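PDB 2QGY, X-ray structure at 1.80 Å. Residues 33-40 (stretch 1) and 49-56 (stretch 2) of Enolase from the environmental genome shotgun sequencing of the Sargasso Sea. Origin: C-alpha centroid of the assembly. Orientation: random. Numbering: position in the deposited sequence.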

ATOM      1  N   THR A  33       1.645  24.405  -2.283  1.00 19.42           N
ATOM      2  CA  THR A  33       2.494  23.258  -2.578  1.00 19.32           C
ATOM      3  C   THR A  33       2.172  22.162  -1.576  1.00 19.20           C
ATOM      4  O   THR A  33       1.819  22.439  -0.434  1.00 18.72           O
ATOM      5  CB  THR A  33       3.971  23.624  -2.472  1.00 19.84           C
ATOM      6  OG1 THR A  33       4.241  24.023  -1.121  1.00 20.97           O
ATOM      7  CG2 THR A  33       4.268  24.769  -3.448  1.00 20.00           C
ATOM      8  N   LYS A  34       2.257  20.902  -2.009  1.00 18.76           N
ATOM      9  CA  LYS A  34       2.095  19.802  -1.056  1.00 18.56           C
ATOM     10  C   LYS A  34       3.373  19.757  -0.224  1.00 18.06           C
ATOM     11  O   LYS A  34       4.377  20.367  -0.605  1.00 18.68           O
ATOM     12  CB  LYS A  34       1.877  18.465  -1.800  1.00 18.16           C
ATOM     13  CG  LYS A  34       2.946  18.163  -2.811  1.00 18.34           C
ATOM     14  CD  LYS A  34       2.772  16.839  -3.621  1.00 19.47           C
ATOM     15  CE  LYS A  34       2.526  15.658  -2.706  1.00 19.28           C
ATOM     16  NZ  LYS A  34       2.828  14.336  -3.337  1.00 16.11           N
ATOM     17  N   LYS A  35       3.348  19.040   0.895  1.00 17.54           N
ATOM     18  CA  LYS A  35       4.572  18.772   1.654  1.00 16.82           C
ATOM     19  C   LYS A  35       5.437  17.787   0.834  1.00 18.02           C
ATOM     20  O   LYS A  35       4.923  16.770   0.317  1.00 18.20           O
ATOM     21  CB  LYS A  35       4.253  18.186   3.028  1.00 16.80           C
ATOM     22  CG  LYS A  35       3.318  19.046   3.864  1.00 18.57           C
ATOM     23  CD  LYS A  35       3.272  18.565   5.315  1.00 19.46           C
ATOM     24  CE  LYS A  35       2.382  19.455   6.205  1.00 20.99           C
ATOM     25  NZ  LYS A  35       0.969  19.500   5.750  1.00 23.90           N
ATOM     26  N   PHE A  36       6.725  18.096   0.660  1.00 16.44           N
ATOM     27  CA  PHE A  36       7.636  17.181  -0.044  1.00 16.45           C
ATOM     28  C   PHE A  36       8.517  16.465   0.990  1.00 16.84           C
ATOM     29  O   PHE A  36       8.741  16.996   2.068  1.00 16.86           O
ATOM     30  CB  PHE A  36       8.509  17.973  -1.032  1.00 15.69           C
ATOM     31  CG  PHE A  36       7.718  18.842  -1.985  1.00 18.87           C
ATOM     32  CD1 PHE A  36       6.751  18.287  -2.811  1.00 16.79           C
ATOM     33  CD2 PHE A  36       7.965  20.209  -2.077  1.00 20.06           C
ATOM     34  CE1 PHE A  36       6.047  19.091  -3.739  1.00 20.15           C
ATOM     35  CE2 PHE A  36       7.277  21.007  -2.977  1.00 21.33           C
ATOM     36  CZ  PHE A  36       6.309  20.453  -3.805  1.00 19.23           C
ATOM     37  N   ILE A  37       9.006  15.282   0.630  1.00 15.94           N
ATOM     38  CA  ILE A  37       9.887  14.486   1.467  1.00 15.63           C
ATOM     39  C   ILE A  37      11.142  14.281   0.641  1.00 15.21           C
ATOM     40  O   ILE A  37      11.143  13.523  -0.311  1.00 14.02           O
ATOM     41  CB  ILE A  37       9.258  13.115   1.803  1.00 15.18           C
ATOM     42  CG1 ILE A  37       7.885  13.319   2.472  1.00 14.92           C
ATOM     43  CG2 ILE A  37      10.257  12.250   2.623  1.00 14.08           C
ATOM     44  CD1 ILE A  37       7.044  12.001   2.628  1.00 15.51           C
ATOM     45  N   ILE A  38      12.204  14.964   1.031  1.00 15.07           N
ATOM     46  CA  ILE A  38      13.464  14.920   0.295  1.00 15.63           C
ATOM     47  C   ILE A  38      14.521  14.363   1.241  1.00 15.51           C
ATOM     48  O   ILE A  38      14.545  14.743   2.397  1.00 17.01           O
ATOM     49  CB  ILE A  38      13.827  16.313  -0.175  1.00 16.26           C
ATOM     50  CG1 ILE A  38      12.761  16.771  -1.199  1.00 17.84           C
ATOM     51  CG2 ILE A  38      15.210  16.298  -0.811  1.00 15.91           C
ATOM     52  CD1 ILE A  38      12.933  18.159  -1.716  1.00 19.26           C
ATOM     53  N   ILE A  39      15.348  13.437   0.763  1.00 15.93           N
ATOM     54  CA  ILE A  39      16.379  12.831   1.618  1.00 15.81           C
ATOM     55  C   ILE A  39      17.776  13.012   1.041  1.00 16.33           C
ATOM     56  O   ILE A  39      17.956  13.164  -0.163  1.00 16.24           O
ATOM     57  CB  ILE A  39      16.095  11.317   1.889  1.00 15.14           C
ATOM     58  CG1 ILE A  39      16.550  10.428   0.719  1.00 13.66           C
ATOM     59  CG2 ILE A  39      14.602  11.092   2.184  1.00 18.39           C
ATOM     60  CD1 ILE A  39      16.444   8.925   1.044  1.00 14.87           C
ATOM     61  N   LYS A  40      18.775  12.983   1.925  1.00 17.68           N
ATOM     62  CA  LYS A  40      20.154  12.940   1.484  1.00 18.39           C
ATOM     63  C   LYS A  40      20.837  11.848   2.300  1.00 18.00           C
ATOM     64  O   LYS A  40      20.761  11.848   3.521  1.00 17.88           O
ATOM     65  CB  LYS A  40      20.852  14.285   1.728  1.00 18.30           C
ATOM     66  CG  LYS A  40      22.209  14.304   1.063  1.00 20.23           C
ATOM     67  CD  LYS A  40      23.000  15.605   1.335  1.00 21.86           C
ATOM     68  CE  LYS A  40      23.792  15.538   2.612  1.00 23.70           C
ATOM     69  NZ  LYS A  40      24.547  16.846   2.758  1.00 27.98           N
ATOM     70  N   GLY A  49      24.057  11.261  -1.867  1.00 19.26           N
ATOM     71  CA  GLY A  49      22.993  10.972  -2.838  1.00 18.25           C
ATOM     72  C   GLY A  49      21.671  11.551  -2.380  1.00 17.05           C
ATOM     73  O   GLY A  49      21.305  11.422  -1.215  1.00 16.57           O
ATOM     74  N   TRP A  50      20.926  12.098  -3.334  1.00 17.58           N
ATOM     75  CA  TRP A  50      19.635  12.717  -3.065  1.00 16.86           C
ATOM     76  C   TRP A  50      18.486  11.862  -3.597  1.00 16.41           C
ATOM     77  O   TRP A  50      18.570  11.325  -4.713  1.00 15.98           O
ATOM     78  CB  TRP A  50      19.569  14.077  -3.732  1.00 17.87           C
ATOM     79  CG  TRP A  50      20.457  15.083  -3.102  1.00 20.67           C
ATOM     80  CD1 TRP A  50      21.762  15.348  -3.415  1.00 23.44           C
ATOM     81  CD2 TRP A  50      20.093  15.987  -2.060  1.00 20.05           C
ATOM     82  NE1 TRP A  50      22.244  16.363  -2.607  1.00 23.83           N
ATOM     83  CE2 TRP A  50      21.236  16.772  -1.769  1.00 23.07           C
ATOM     84  CE3 TRP A  50      18.906  16.204  -1.330  1.00 21.33           C
ATOM     85  CZ2 TRP A  50      21.225  17.782  -0.780  1.00 22.10           C
ATOM     86  CZ3 TRP A  50      18.889  17.197  -0.340  1.00 21.90           C
ATOM     87  CH2 TRP A  50      20.055  17.969  -0.066  1.00 20.19           C
ATOM     88  N   GLY A  51      17.428  11.774  -2.787  1.00 16.12           N
ATOM     89  CA  GLY A  51      16.209  11.020  -3.114  1.00 15.57           C
ATOM     90  C   GLY A  51      15.007  11.864  -2.733  1.00 16.30           C
ATOM     91  O   GLY A  51      15.112  12.868  -2.013  1.00 16.53           O
ATOM     92  N   GLU A  52      13.848  11.447  -3.220  1.00 15.79           N
ATOM     93  CA  GLU A  52      12.599  12.109  -2.901  1.00 15.38           C
ATOM     94  C   GLU A  52      11.524  11.032  -2.911  1.00 15.02           C
ATOM     95  O   GLU A  52      11.553  10.168  -3.776  1.00 14.87           O
ATOM     96  CB  GLU A  52      12.274  13.189  -3.935  1.00 15.60           C
ATOM     97  CG  GLU A  52      10.977  13.959  -3.580  1.00 14.18           C
ATOM     98  CD  GLU A  52      10.774  15.299  -4.278  1.00 15.10           C
ATOM     99  OE1 GLU A  52      11.649  15.790  -5.058  1.00 14.93           O
ATOM    100  OE2 GLU A  52       9.688  15.886  -4.039  1.00 17.09           O
ATOM    101  N   ALA A  53      10.653  11.035  -1.901  1.00 14.22           N
ATOM    102  CA  ALA A  53       9.539  10.083  -1.785  1.00 13.33           C
ATOM    103  C   ALA A  53       8.264  10.777  -2.209  1.00 14.39           C
ATOM    104  O   ALA A  53       8.085  11.975  -1.927  1.00 15.58           O
ATOM    105  CB  ALA A  53       9.355   9.622  -0.327  1.00 13.15           C
ATOM    106  N   PHE A  54       7.380  10.023  -2.860  1.00 13.23           N
ATOM    107  CA  PHE A  54       6.076  10.571  -3.177  1.00 14.70           C
ATOM    108  C   PHE A  54       5.292  10.747  -1.870  1.00 14.97           C
ATOM    109  O   PHE A  54       4.999   9.785  -1.184  1.00 14.64           O
ATOM    110  CB  PHE A  54       5.332   9.701  -4.187  1.00 14.40           C
ATOM    111  CG  PHE A  54       3.937  10.151  -4.387  1.00 14.82           C
ATOM    112  CD1 PHE A  54       3.683  11.278  -5.139  1.00 16.49           C
ATOM    113  CD2 PHE A  54       2.901   9.505  -3.753  1.00 17.88           C
ATOM    114  CE1 PHE A  54       2.391  11.736  -5.325  1.00 16.66           C
ATOM    115  CE2 PHE A  54       1.563   9.964  -3.914  1.00 17.46           C
ATOM    116  CZ  PHE A  54       1.330  11.083  -4.690  1.00 17.99           C
ATOM    117  N   SER A  55       4.966  11.981  -1.520  1.00 16.06           N
ATOM    118  CA  SER A  55       4.365  12.235  -0.196  1.00 17.37           C
ATOM    119  C   SER A  55       2.851  12.192  -0.240  1.00 17.64           C
ATOM    120  O   SER A  55       2.244  12.517  -1.257  1.00 18.29           O
ATOM    121  CB  SER A  55       4.831  13.579   0.383  1.00 18.98           C
ATOM    122  OG  SER A  55       4.295  14.615  -0.386  1.00 24.27           O
ATOM    123  N   ILE A  56       2.241  11.783   0.875  1.00 17.08           N
ATOM    124  CA  ILE A  56       0.797  11.514   0.921  1.00 17.92           C
ATOM    125  C   ILE A  56       0.303  12.167   2.191  1.00 17.58           C
ATOM    126  O   ILE A  56       0.942  12.038   3.234  1.00 16.44           O
ATOM    127  CB  ILE A  56       0.459  10.005   0.908  1.00 17.33           C
ATOM    128  CG1 ILE A  56       1.223   9.277  -0.206  1.00 19.39           C
ATOM    129  CG2 ILE A  56      -1.056   9.817   0.680  1.00 17.63           C
ATOM    130  CD1 ILE A  56       1.152   7.714  -0.144  1.00 19.84           C
TER
HETATM  131  O   HOH W   1       5.675  14.251  -3.246  1.00 14.76           O
HETATM  132  O   HOH W   2       7.935  14.677  -2.111  1.00 16.21           O

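Where two antiparallel strands part, side chains and water can take over the bonding that backbone amides supply within the sheet, and this pair from a Sargasso Sea enolase illustrates the exchange. Stretch 1 begins as a loop. Lys34 points toward stretch 2, and its ammonium group donates a hydrogen bond from NZ to Ser55 O (2.8 Å). A water accepts from both Lys34 NZ and Ser55 N, so the lysine engages both polar groups of the Ser55 backbone, one directly and one through solvent. Ser55 OG in turn donates a very short hydrogen bond to Lys35 O (2.4 Å).

A second water bridges the strand entry, accepting from Ile37 N and lying within hydrogen-bonding reach of Ala53 O and Glu52 OE2. From here direct pairing prevails: Ala53 N donates to Ile37 O (3.0 Å), while Ile37 CD1 packs against Ser55 CB (3.5 Å). Ile38, on the alternate face, lies beside Glu52 and reaches the edge of the Trp50 ring, CG2 to CE3 at 3.7 Å. Ile39 and Gly51 exchange two nearly straight hydrogen bonds, Ile39 N to Gly51 O (2.8 Å) and Gly51 N to Ile39 O (3.0 Å). Finally, Lys40 lays its aliphatic chain over the face of Trp50, a CH-pi contact, before its end leads away.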